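Local coordinates for peptidase S9 prolyl oligopeptidase catalytic domain-containing protein (Pyrococcus horikoshii, PDB 4HXF) that probably cleaves peptides as a serine acylaminoacyl peptidase, working as a self-compartmentalizing hexamer in which each chain joins a beta-propeller to an alpha/beta-hydrolase domain, at residues 486-491 / 590-595; 580-583 / 588-591; 398-403 / 408-413; 600-603 / 607-610; 559-562 / 567-570. One frame throughout, in Å; residues are numbered along the deposited sequence. Where two conformers were deposited one is given.

Contact 1. Residues 486-491 / 590-595; sequences ISENGI and MKRYKL
R592 takes hold of the E488 carboxylate side-on, NE and NH1 each engaging a different oxygen. The N-H of R592 NE points almost straight at OE1 of E488, 2.7 Å away with 174° at the hydrogen. R592 NH1 reaches OE2 of E488 at an equal 2.7 Å along a more bent path. Both oxygens offer their syn lone pairs, and the two flat groups lie only 26° from coplanar, which probably fixes the rotation of both groups. R592 NH1 also forms a salt bridge to E399 of helix 398-405, so two carboxylates share one buried guanidinium; its charge probably helps keep both glutamates ionised. The CA atoms of E488 and R592 are 10.5 Å apart, and the side chains span that distance. R592, with CG anti to its backbone N (chi1 175°), runs extended as far as NE, while E488 stretches beyond CG and meets it at about a right angle. Strand 484-488 is an inner strand of the mixed sheet of the alpha/beta-hydrolase fold, and helix 586-605 packs against that sheet. The backbone of E488 bonds to S466, the probable nucleophile, N489 ND2 bonds to D546, the probable acid of a Ser-His-Asp triad, and I491, farther along, touches the bound inhibitor. I486, on the same strand, packs on F596, F599 and F600 of helix 586-605, while L595 and K591 meet F131 of the second subunit, where K591 also forms salt bridges to D128 and D130.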
# COMPACT_ATOMS: atom_id res chain seq x y z
N ILE A 486 46.12 5.00 -4.45
CA ILE A 486 44.65 5.13 -4.40
C ILE A 486 44.34 6.56 -4.64
O ILE A 486 44.61 7.43 -3.78
CB ILE A 486 44.00 4.58 -3.10
CG1 ILE A 486 44.40 3.10 -2.86
CG2 ILE A 486 42.47 4.80 -3.21
CD1 ILE A 486 43.65 2.48 -1.67
N SER A 487 43.77 6.86 -5.81
CA SER A 487 43.44 8.26 -6.18
C SER A 487 41.94 8.42 -6.17
O SER A 487 41.23 7.69 -6.86
CB SER A 487 43.96 8.50 -7.58
OG SER A 487 43.41 9.68 -8.20
N GLU A 488 41.43 9.41 -5.46
CA GLU A 488 39.96 9.55 -5.28
C GLU A 488 39.52 10.94 -5.69
O GLU A 488 40.11 11.95 -5.35
CB GLU A 488 39.57 9.33 -3.84
CG GLU A 488 40.26 8.21 -3.16
CD GLU A 488 39.60 7.84 -1.86
OE1 GLU A 488 38.33 7.92 -1.83
OE2 GLU A 488 40.36 7.57 -0.85
N ASN A 489 38.47 10.98 -6.52
CA ASN A 489 37.78 12.20 -6.83
C ASN A 489 38.79 13.30 -7.22
O ASN A 489 38.72 14.45 -6.77
CB ASN A 489 36.87 12.65 -5.69
CG ASN A 489 35.76 11.68 -5.43
OD1 ASN A 489 36.00 10.59 -4.81
ND2 ASN A 489 34.54 12.02 -5.90
N GLY A 490 39.74 12.90 -8.08
CA GLY A 490 40.95 13.65 -8.40
C GLY A 490 40.89 14.52 -9.64
O GLY A 490 39.86 14.80 -10.13
N ILE A 491 42.03 14.96 -10.07
CA ILE A 491 42.24 15.55 -11.38
C ILE A 491 43.32 14.81 -12.13
O ILE A 491 44.38 14.56 -11.61
CB ILE A 491 42.64 17.06 -11.23
CG1 ILE A 491 41.61 17.85 -10.46
CG2 ILE A 491 42.88 17.66 -12.64
CD1 ILE A 491 42.05 18.11 -8.98
N MET A 590 31.23 2.51 4.46
CA MET A 590 31.79 1.23 4.93
C MET A 590 32.49 0.48 3.76
O MET A 590 33.61 -0.03 3.89
CB MET A 590 30.67 0.44 5.52
CG MET A 590 31.10 -0.89 6.04
SD MET A 590 31.03 -2.19 4.82
CE MET A 590 29.31 -2.11 4.25
N LYS A 591 31.80 0.46 2.61
CA LYS A 591 32.30 -0.28 1.41
C LYS A 591 33.52 0.44 0.87
O LYS A 591 34.52 -0.24 0.53
CB LYS A 591 31.27 -0.41 0.29
CG LYS A 591 30.13 -1.40 0.70
CD LYS A 591 29.05 -1.46 -0.36
CE LYS A 591 28.06 -2.50 0.08
NZ LYS A 591 26.87 -2.56 -0.81
N ARG A 592 33.54 1.77 0.89
CA ARG A 592 34.75 2.48 0.50
C ARG A 592 35.89 2.18 1.42
O ARG A 592 37.02 1.93 0.95
CB ARG A 592 34.52 4.01 0.42
CG ARG A 592 35.80 4.75 0.13
CD ARG A 592 35.67 6.24 0.10
NE ARG A 592 37.01 6.86 0.28
CZ ARG A 592 37.66 6.99 1.43
NH1 ARG A 592 38.89 7.50 1.44
NH2 ARG A 592 37.11 6.67 2.59
N TYR A 593 35.66 2.23 2.74
CA TYR A 593 36.75 1.93 3.66
C TYR A 593 37.30 0.52 3.46
O TYR A 593 38.53 0.30 3.54
CB TYR A 593 36.36 2.15 5.12
CG TYR A 593 36.06 3.60 5.55
CD1 TYR A 593 34.85 3.92 6.20
CD2 TYR A 593 36.97 4.57 5.34
CE1 TYR A 593 34.66 5.22 6.67
CE2 TYR A 593 36.75 5.90 5.72
CZ TYR A 593 35.57 6.19 6.41
OH TYR A 593 35.34 7.49 6.84
N LYS A 594 36.43 -0.45 3.17
CA LYS A 594 36.88 -1.82 3.06
C LYS A 594 37.69 -1.97 1.74
O LYS A 594 38.78 -2.61 1.68
CB LYS A 594 35.66 -2.73 3.03
CG LYS A 594 36.05 -4.19 2.84
CD LYS A 594 36.96 -4.74 3.92
CE LYS A 594 37.06 -6.27 3.90
NZ LYS A 594 38.06 -6.87 4.85
N LEU A 595 37.23 -1.30 0.65
CA LEU A 595 38.01 -1.26 -0.62
C LEU A 595 39.40 -0.66 -0.43
O LEU A 595 40.41 -1.18 -0.90
CB LEU A 595 37.30 -0.47 -1.74
CG LEU A 595 36.05 -1.03 -2.40
CD1 LEU A 595 35.38 0.03 -3.29
CD2 LEU A 595 36.47 -2.27 -3.21

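Contact 2. Residues 580-583 / 588-591; sequences HSIR and HRMK
H580 starts the contact by meeting H588 rim to rim: ND1 of H580 lies 2.7 Å from NE2 of H588 in a hydrogen bond whose donor could be either ring. The ring planes stand 73° apart, each nitrogen near the plane of the other ring. NE2 of H580 bonds to N489 OD1, which leaves this imidazole held at both nitrogens. At S581 the backbone does the work. Its O receives R589 NE at 2.9 Å, the donor standing above the carbonyl plane, and a water links the same S581 O (2.8 Å) to R589 O (3.1 Å). The I582 carbonyl oxygen is too poorly angled for a hydrogen bond to R589. A bend at chi3 (72°) turns the R589 head so that S581 O is near its edge and I582 O over a face, and NH2 also meets Y593 OH. Were a leucine here instead, S581 O would probably lose its direct charged donor and Y593 OH its guanidinium partner. R589 NH1 bonds to Y41 OH on strand 40-49, tying the hydrolase domain to an antiparallel sheet of the propeller. Helix 580-583, two residues beyond H578 of the inhibitor pocket, thus sits between helix 586-605, which carries H588 and R589, and strand 538-543, whose I541 and S543 touch H580.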
# COMPACT_ATOMS: atom_id res chain seq x y z
N HIS A 580 32.04 12.55 -0.37
CA HIS A 580 31.31 11.32 -0.03
C HIS A 580 32.06 10.37 0.90
O HIS A 580 31.39 9.61 1.60
CB HIS A 580 30.93 10.58 -1.29
CG HIS A 580 32.11 9.96 -2.03
ND1 HIS A 580 32.33 8.60 -2.07
CD2 HIS A 580 33.04 10.53 -2.87
CE1 HIS A 580 33.40 8.33 -2.84
NE2 HIS A 580 33.88 9.53 -3.31
N SER A 581 33.39 10.50 1.00
CA SER A 581 34.17 9.55 1.82
C SER A 581 33.72 9.76 3.29
O SER A 581 33.74 8.82 4.10
CB SER A 581 35.66 9.78 1.62
OG SER A 581 35.97 11.13 2.01
N ILE A 582 33.33 11.00 3.58
CA ILE A 582 32.86 11.36 4.94
C ILE A 582 31.37 11.65 5.01
O ILE A 582 30.76 11.46 6.04
CB ILE A 582 33.73 12.49 5.61
CG1 ILE A 582 33.83 13.69 4.75
CG2 ILE A 582 35.18 11.99 5.94
CD1 ILE A 582 34.44 14.87 5.55
N ARG A 583 30.71 11.94 3.88
CA ARG A 583 29.26 12.31 3.91
C ARG A 583 28.31 11.40 3.20
O ARG A 583 27.11 11.62 3.25
CB ARG A 583 29.11 13.79 3.40
CG ARG A 583 29.75 14.84 4.32
CD ARG A 583 29.31 16.25 3.96
NE ARG A 583 30.00 16.74 2.78
CZ ARG A 583 31.27 17.19 2.75
NH1 ARG A 583 32.02 17.23 3.86
NH2 ARG A 583 31.82 17.62 1.60
N HIS A 588 27.55 2.91 2.04
CA HIS A 588 28.49 3.42 1.04
C HIS A 588 29.91 3.66 1.62
O HIS A 588 30.93 3.20 1.12
CB HIS A 588 27.87 4.70 0.46
CG HIS A 588 28.79 5.60 -0.33
ND1 HIS A 588 28.36 6.22 -1.49
CD2 HIS A 588 30.06 6.04 -0.12
CE1 HIS A 588 29.30 7.08 -1.90
NE2 HIS A 588 30.36 6.97 -1.12
N ARG A 589 29.96 4.37 2.77
CA ARG A 589 31.23 4.66 3.35
C ARG A 589 31.95 3.45 3.87
O ARG A 589 33.15 3.34 3.72
CB ARG A 589 30.98 5.64 4.51
CG ARG A 589 30.70 7.06 4.03
CD ARG A 589 30.37 7.96 5.21
NE ARG A 589 31.58 8.16 5.92
CZ ARG A 589 31.65 8.54 7.22
NH1 ARG A 589 30.54 8.83 7.88
NH2 ARG A 589 32.85 8.66 7.85
N MET A 590 31.23 2.51 4.46
CA MET A 590 31.79 1.23 4.93
C MET A 590 32.49 0.48 3.76
O MET A 590 33.61 -0.03 3.89
CB MET A 590 30.67 0.44 5.52
CG MET A 590 31.10 -0.89 6.04
SD MET A 590 31.03 -2.19 4.82
CE MET A 590 29.31 -2.11 4.25
N LYS A 591 31.80 0.46 2.61
CA LYS A 591 32.30 -0.28 1.41
C LYS A 591 33.52 0.44 0.87
O LYS A 591 34.52 -0.24 0.53
CB LYS A 591 31.27 -0.41 0.29
CG LYS A 591 30.13 -1.40 0.70
CD LYS A 591 29.05 -1.46 -0.36
CE LYS A 591 28.06 -2.50 0.08
NZ LYS A 591 26.87 -2.56 -0.81
O HOH W 1 34.28 6.20 3.22

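Contact 3. Residues 398-403 / 408-413; sequences YEMQLM and YYIVYV
A beta-alpha-beta crossover of the alpha/beta-hydrolase sheet, strand 378-384 to helix 398-405 to strand 409-413, contributes its last two elements to this contact. Axes of the helix and strand segments pass 8.5 Å apart, their directions 150° from each other. One backbone bond closes the turn between them: Y408 N donates to M403 O at 3.2 Å. That same M403 O also lies at the edge of the Y408 ring, while M403 CE touches Y408 CE1 at 3.5 Å. Bends at both chi2 and chi3 curl M403 round to run beside the tyrosine, with SD placed obliquely to the ring in a loose Met-aromatic contact. Y408 OH bonds to E601 of helix 586-605, so an alanine at this site would probably deprive E601 of that hydroxyl and leave M403 CE without the ring it rests on. I410 fills the middle, its CG2 3.7 Å from M400 CG and its CD1 3.9 Å from M403 CB. F383 of the first strand backs M400, and W366 and Y392 meet Y412. M400 runs extended beyond CG, which carries its thioether over to the Y412 ring: SD sits obliquely, 4.1 Å from the centroid, and the CE methyl lies over the face as a CH-pi contact, 3.5 Å from CD1 of Y412.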
# COMPACT_ATOMS: atom_id res chain seq x y z
N TYR A 398 40.13 9.25 9.94
CA TYR A 398 39.81 7.83 10.15
C TYR A 398 40.74 6.87 9.45
O TYR A 398 41.25 5.92 10.14
CB TYR A 398 38.42 7.57 9.64
CG TYR A 398 37.86 6.19 9.94
CD1 TYR A 398 37.36 5.89 11.14
CD2 TYR A 398 37.86 5.22 8.94
CE1 TYR A 398 36.82 4.65 11.42
CE2 TYR A 398 37.35 4.00 9.21
CZ TYR A 398 36.79 3.72 10.43
OH TYR A 398 36.20 2.50 10.68
N GLU A 399 41.04 7.17 8.17
CA GLU A 399 41.83 6.23 7.43
C GLU A 399 43.22 6.11 8.02
O GLU A 399 43.86 5.06 7.93
CB GLU A 399 41.98 6.57 5.98
CG GLU A 399 40.74 6.52 5.16
CD GLU A 399 39.95 7.81 5.20
OE1 GLU A 399 40.04 8.59 6.17
OE2 GLU A 399 39.15 7.98 4.23
N MET A 400 43.75 7.21 8.63
CA MET A 400 45.09 7.15 9.14
C MET A 400 45.15 6.28 10.35
O MET A 400 46.03 5.49 10.53
CB MET A 400 45.61 8.56 9.47
CG MET A 400 45.71 9.37 8.18
SD MET A 400 46.41 11.01 8.66
CE MET A 400 46.63 11.71 7.02
N GLN A 401 44.19 6.42 11.28
CA GLN A 401 44.12 5.56 12.43
C GLN A 401 43.89 4.13 12.10
O GLN A 401 44.58 3.23 12.61
CB GLN A 401 43.09 6.00 13.47
CG GLN A 401 43.27 7.41 13.99
CD GLN A 401 44.51 7.52 14.83
OE1 GLN A 401 44.73 6.67 15.69
NE2 GLN A 401 45.32 8.54 14.58
N LEU A 402 42.98 3.89 11.15
CA LEU A 402 42.67 2.56 10.69
C LEU A 402 43.89 1.88 10.07
O LEU A 402 44.23 0.75 10.48
CB LEU A 402 41.61 2.64 9.59
CG LEU A 402 41.20 1.34 8.89
CD1 LEU A 402 40.68 0.20 9.77
CD2 LEU A 402 40.25 1.70 7.70
N MET A 403 44.59 2.56 9.16
CA MET A 403 45.76 1.93 8.55
C MET A 403 46.95 1.73 9.46
O MET A 403 47.70 0.76 9.40
CB MET A 403 46.08 2.53 7.20
CG MET A 403 44.96 2.56 6.21
SD MET A 403 44.23 0.98 5.85
CE MET A 403 45.49 0.20 4.79
N TYR A 408 50.70 -0.20 9.18
CA TYR A 408 51.34 0.76 8.25
C TYR A 408 51.86 2.03 8.93
O TYR A 408 51.20 2.57 9.80
CB TYR A 408 50.42 1.21 7.10
CG TYR A 408 49.80 0.17 6.20
CD1 TYR A 408 48.75 -0.66 6.62
CD2 TYR A 408 50.31 -0.05 4.93
CE1 TYR A 408 48.23 -1.67 5.84
CE2 TYR A 408 49.77 -1.08 4.13
CZ TYR A 408 48.74 -1.82 4.55
OH TYR A 408 48.21 -2.79 3.75
N TYR A 409 53.05 2.44 8.53
CA TYR A 409 53.44 3.83 8.74
C TYR A 409 52.49 4.71 7.94
O TYR A 409 52.12 4.39 6.81
CB TYR A 409 54.85 4.12 8.24
CG TYR A 409 55.96 3.76 9.22
CD1 TYR A 409 56.57 2.51 9.14
CD2 TYR A 409 56.39 4.66 10.19
CE1 TYR A 409 57.67 2.20 9.95
CE2 TYR A 409 57.44 4.36 11.03
CZ TYR A 409 58.07 3.12 10.89
OH TYR A 409 59.15 2.91 11.78
N ILE A 410 52.19 5.87 8.48
CA ILE A 410 51.39 6.90 7.82
C ILE A 410 52.29 8.16 7.82
O ILE A 410 52.89 8.52 8.86
CB ILE A 410 50.14 7.23 8.67
CG1 ILE A 410 49.38 5.95 9.08
CG2 ILE A 410 49.24 8.24 7.98
CD1 ILE A 410 48.89 5.07 7.90
N VAL A 411 52.40 8.76 6.64
CA VAL A 411 53.22 9.98 6.52
C VAL A 411 52.46 11.01 5.73
O VAL A 411 51.83 10.74 4.74
CB VAL A 411 54.62 9.71 5.95
CG1 VAL A 411 54.65 9.18 4.60
CG2 VAL A 411 55.50 11.03 6.01
N TYR A 412 52.56 12.25 6.16
CA TYR A 412 51.81 13.33 5.50
C TYR A 412 52.43 14.74 5.85
O TYR A 412 52.99 14.92 6.94
CB TYR A 412 50.35 13.28 5.92
CG TYR A 412 49.98 13.38 7.40
CD1 TYR A 412 49.86 12.26 8.21
CD2 TYR A 412 49.77 14.59 7.99
CE1 TYR A 412 49.55 12.41 9.53
CE2 TYR A 412 49.37 14.70 9.35
CZ TYR A 412 49.25 13.56 10.07
OH TYR A 412 48.88 13.75 11.40
N VAL A 413 52.40 15.64 4.86
CA VAL A 413 53.03 16.95 5.07
C VAL A 413 52.08 18.04 4.62
O VAL A 413 51.09 17.80 3.93
CB VAL A 413 54.40 17.08 4.31
CG1 VAL A 413 55.27 15.79 4.63
CG2 VAL A 413 54.21 17.28 2.72

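Contact 4. Residues 600-603 / 607-610; sequences FERK and YEEG
R602 O accepts E608 N at 2.9 Å, a bond spanning six residues that folds the chain back near the end of helix 586-605, where a wider pi-type turn occurs at 601-603; R602 O also takes a CA-H contact from Y607. E608 sends its side chain back along R602. OE2 of E608, through its syn lone pair, receives R602 NH1 at 2.9 Å in a salt bridge, lying near the guanidinium plane although the carboxylate is turned 77° from it. R602 CG and CD pass alongside that same oxygen, and R602 NE forms a second salt bridge to E598. K603, bent at chi2 (-70°), swings its amine over the returning loop. NZ of K603 donates to E608 O at 2.6 Å, in the carbonyl plane, and to G610 O at 2.7 Å, tilted from it. K603 CD lies obliquely to the Y607 ring, 3.7 Å from CE1 of Y607. E567 forms a salt bridge to K603 NZ through OE1 and bonds to Y607 OH through OE2. One ammonium thus binds two main-chain carbonyls and a carboxylate, which probably keeps it charged and pins the loop before helix 613-617 to helix 586-605 and to E567, just before strand 568-573.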
# COMPACT_ATOMS: atom_id res chain seq x y z
N PHE A 600 45.31 -1.65 -0.39
CA PHE A 600 46.66 -1.55 0.16
C PHE A 600 47.17 -2.87 0.74
O PHE A 600 48.32 -3.20 0.52
CB PHE A 600 46.76 -0.43 1.22
CG PHE A 600 46.93 0.95 0.62
CD1 PHE A 600 46.06 1.99 0.94
CD2 PHE A 600 47.92 1.21 -0.35
CE1 PHE A 600 46.31 3.30 0.47
CE2 PHE A 600 48.06 2.51 -0.91
CZ PHE A 600 47.25 3.52 -0.49
N GLU A 601 46.30 -3.67 1.39
CA GLU A 601 46.70 -5.01 1.88
C GLU A 601 47.25 -5.86 0.70
O GLU A 601 48.22 -6.56 0.91
CB GLU A 601 45.50 -5.70 2.52
CG GLU A 601 45.11 -5.10 3.92
CD GLU A 601 46.11 -5.44 4.99
OE1 GLU A 601 46.96 -4.65 5.26
OE2 GLU A 601 46.08 -6.55 5.45
N ARG A 602 46.57 -5.80 -0.43
CA ARG A 602 46.81 -6.70 -1.55
C ARG A 602 47.73 -6.17 -2.63
O ARG A 602 48.09 -6.96 -3.57
CB ARG A 602 45.48 -7.22 -2.12
CG ARG A 602 44.65 -8.01 -1.11
CD ARG A 602 43.20 -8.14 -1.50
NE ARG A 602 42.43 -8.78 -0.45
CZ ARG A 602 42.18 -10.08 -0.32
NH1 ARG A 602 42.64 -11.00 -1.17
NH2 ARG A 602 41.38 -10.47 0.71
N LYS A 603 48.11 -4.87 -2.54
CA LYS A 603 48.94 -4.29 -3.53
C LYS A 603 50.20 -3.65 -2.95
O LYS A 603 51.22 -3.47 -3.66
CB LYS A 603 48.14 -3.28 -4.41
CG LYS A 603 46.99 -3.97 -5.17
CD LYS A 603 47.38 -4.90 -6.26
CE LYS A 603 46.17 -5.67 -6.74
NZ LYS A 603 46.55 -6.68 -7.73
N TYR A 607 52.09 -7.78 -2.55
CA TYR A 607 51.45 -7.73 -3.88
C TYR A 607 50.89 -9.10 -4.26
O TYR A 607 51.58 -10.11 -4.20
CB TYR A 607 52.41 -7.27 -4.98
CG TYR A 607 51.74 -7.26 -6.35
CD1 TYR A 607 51.01 -6.14 -6.78
CD2 TYR A 607 51.77 -8.38 -7.19
CE1 TYR A 607 50.34 -6.17 -8.01
CE2 TYR A 607 51.12 -8.40 -8.41
CZ TYR A 607 50.43 -7.27 -8.83
OH TYR A 607 49.78 -7.27 -10.03
N GLU A 608 49.65 -9.10 -4.69
CA GLU A 608 49.10 -10.30 -5.32
C GLU A 608 48.35 -9.87 -6.58
O GLU A 608 47.95 -8.70 -6.75
CB GLU A 608 48.18 -11.02 -4.36
CG GLU A 608 46.95 -10.19 -4.04
CD GLU A 608 46.07 -10.83 -2.97
OE1 GLU A 608 46.59 -11.40 -2.01
OE2 GLU A 608 44.85 -10.71 -3.09
N GLU A 609 48.24 -10.81 -7.54
CA GLU A 609 47.55 -10.40 -8.75
C GLU A 609 46.06 -10.22 -8.61
O GLU A 609 45.36 -10.86 -7.78
CB GLU A 609 47.86 -11.43 -9.87
CG GLU A 609 49.34 -11.38 -10.29
CD GLU A 609 49.62 -12.14 -11.58
OE1 GLU A 609 48.94 -13.16 -11.86
OE2 GLU A 609 50.52 -11.69 -12.32
N GLY A 610 45.52 -9.35 -9.47
CA GLY A 610 44.07 -9.14 -9.62
C GLY A 610 43.46 -8.40 -8.43
O GLY A 610 44.18 -7.98 -7.48

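Contact 5. Residues 559-562 / 567-570; sequences HVLK and EVYI
V568 is the residue that both L561 and K562 rest on, and its rotamer sets CG1 against K562 and L561 CB, and CG2 near L561 CD1. With chi1 at 63°, CG1 of V568 stands between its own backbone N and carbonyl carbon, where it meets the K562 methylenes: CG1 to K562 CD is 3.4 Å, tighter than usual for two carbons, and to K562 CG 3.6 Å. L561 CB approaches the same CG1 at 3.9 Å. The other methyl, CG2, lies 4.0 Å from L561 CD1, the two side chains crossing at about a right angle. K562 is bent at chi2 (-67°) and chi3 (-57°), which folds its chain over the valine before the straight last step to NZ. From there NZ donates to a water at 3.0 Å, which in turn donates to V568 O at 2.6 Å. NZ also bonds to D135 O of the second subunit. On either side of V568 in sequence, E567 and Y569 turn their CB atoms away from the helix. OH of Y569 donates to OE1 of E567 at 2.6 Å, on the anti side of the carboxylate, which also holds K603 and Y607. Helix 552-563 and strand 568-573 end a beta-alpha-beta crossover that begins at strand 538-543. Strand 568-573 is the outermost within this chain, yet I570 pairs antiparallel with a strand of the second subunit, carrying the sheet across the interface. The chemistry divides K562: its CG and CD pack on V568 CG1, while its amine binds a bridging water and the neighbouring subunit.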
# COMPACT_ATOMS: atom_id res chain seq x y z
N HIS A 559 40.47 4.79 -18.47
CA HIS A 559 40.47 4.25 -19.83
C HIS A 559 41.82 4.31 -20.56
O HIS A 559 42.23 3.39 -21.27
CB HIS A 559 39.43 4.95 -20.71
CG HIS A 559 38.01 4.61 -20.42
ND1 HIS A 559 36.95 5.40 -20.81
CD2 HIS A 559 37.42 3.40 -19.93
CE1 HIS A 559 35.76 4.71 -20.52
NE2 HIS A 559 36.08 3.51 -20.01
N VAL A 560 42.48 5.47 -20.37
CA VAL A 560 43.76 5.71 -21.04
C VAL A 560 44.79 4.78 -20.46
O VAL A 560 45.59 4.18 -21.22
CB VAL A 560 44.16 7.18 -21.02
CG1 VAL A 560 45.64 7.31 -21.34
CG2 VAL A 560 43.24 8.03 -21.94
N LEU A 561 44.85 4.64 -19.15
CA LEU A 561 45.78 3.65 -18.53
C LEU A 561 45.50 2.20 -19.01
O LEU A 561 46.43 1.47 -19.37
CB LEU A 561 45.74 3.78 -16.95
CG LEU A 561 46.36 5.02 -16.37
CD1 LEU A 561 45.85 5.13 -14.95
CD2 LEU A 561 47.89 4.95 -16.49
N LYS A 562 44.24 1.81 -19.17
CA LYS A 562 43.94 0.52 -19.70
C LYS A 562 44.37 0.42 -21.19
O LYS A 562 44.87 -0.64 -21.61
CB LYS A 562 42.42 0.25 -19.59
CG LYS A 562 41.96 -0.01 -18.15
CD LYS A 562 42.46 -1.29 -17.48
CE LYS A 562 42.10 -2.44 -18.21
NZ LYS A 562 42.58 -3.76 -17.50
N GLU A 567 47.88 -1.87 -15.04
CA GLU A 567 47.05 -2.45 -14.03
C GLU A 567 46.36 -1.32 -13.27
O GLU A 567 46.97 -0.64 -12.44
CB GLU A 567 47.91 -3.29 -13.04
CG GLU A 567 46.99 -3.92 -12.00
CD GLU A 567 47.67 -4.80 -10.93
OE1 GLU A 567 46.93 -5.28 -10.07
OE2 GLU A 567 48.90 -5.05 -10.96
N VAL A 568 45.07 -1.17 -13.49
CA VAL A 568 44.26 -0.09 -12.95
C VAL A 568 42.84 -0.60 -12.75
O VAL A 568 42.43 -1.53 -13.50
CB VAL A 568 44.34 1.18 -13.80
CG1 VAL A 568 43.79 0.91 -15.20
CG2 VAL A 568 43.70 2.39 -13.01
N TYR A 569 42.16 -0.06 -11.75
CA TYR A 569 40.85 -0.45 -11.37
C TYR A 569 40.06 0.83 -11.08
O TYR A 569 40.70 1.79 -10.63
CB TYR A 569 40.87 -1.28 -10.08
CG TYR A 569 41.80 -2.46 -10.17
CD1 TYR A 569 43.18 -2.31 -9.82
CD2 TYR A 569 41.34 -3.70 -10.62
CE1 TYR A 569 44.02 -3.40 -9.94
CE2 TYR A 569 42.21 -4.77 -10.79
CZ TYR A 569 43.54 -4.63 -10.39
OH TYR A 569 44.37 -5.73 -10.54
N ILE A 570 38.78 0.80 -11.26
CA ILE A 570 37.90 1.94 -10.93
C ILE A 570 36.64 1.54 -10.21
O ILE A 570 35.93 0.60 -10.59
CB ILE A 570 37.69 2.96 -12.09
CG1 ILE A 570 37.03 4.21 -11.63
CG2 ILE A 570 36.90 2.31 -13.26
CD1 ILE A 570 36.89 5.30 -12.72
O HOH W 2 43.20 -3.76 -14.61

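Contacts 1, 2, 3 and 5 are buried; contact 4 lies at the surface. Helix 586-605 runs through contacts 2, 1 and 4, and its character changes along it: histidine and carbonyl contacts first, next a buried ion pair against the sheet, then a lysine-held loop outside. Contacts 3 and 5 are the hydrophobic counterparts, each a helix-to-strand return in a beta-alpha-beta unit of the same sheet, about 25 Å apart between centres; contact 5 alone of these two meets another subunit. Polar residues join the set: E399 links contact 3 to contact 1, N489 contact 1 to contact 2, E601 contact 4 to contact 3, and E567 contact 5 to contact 4.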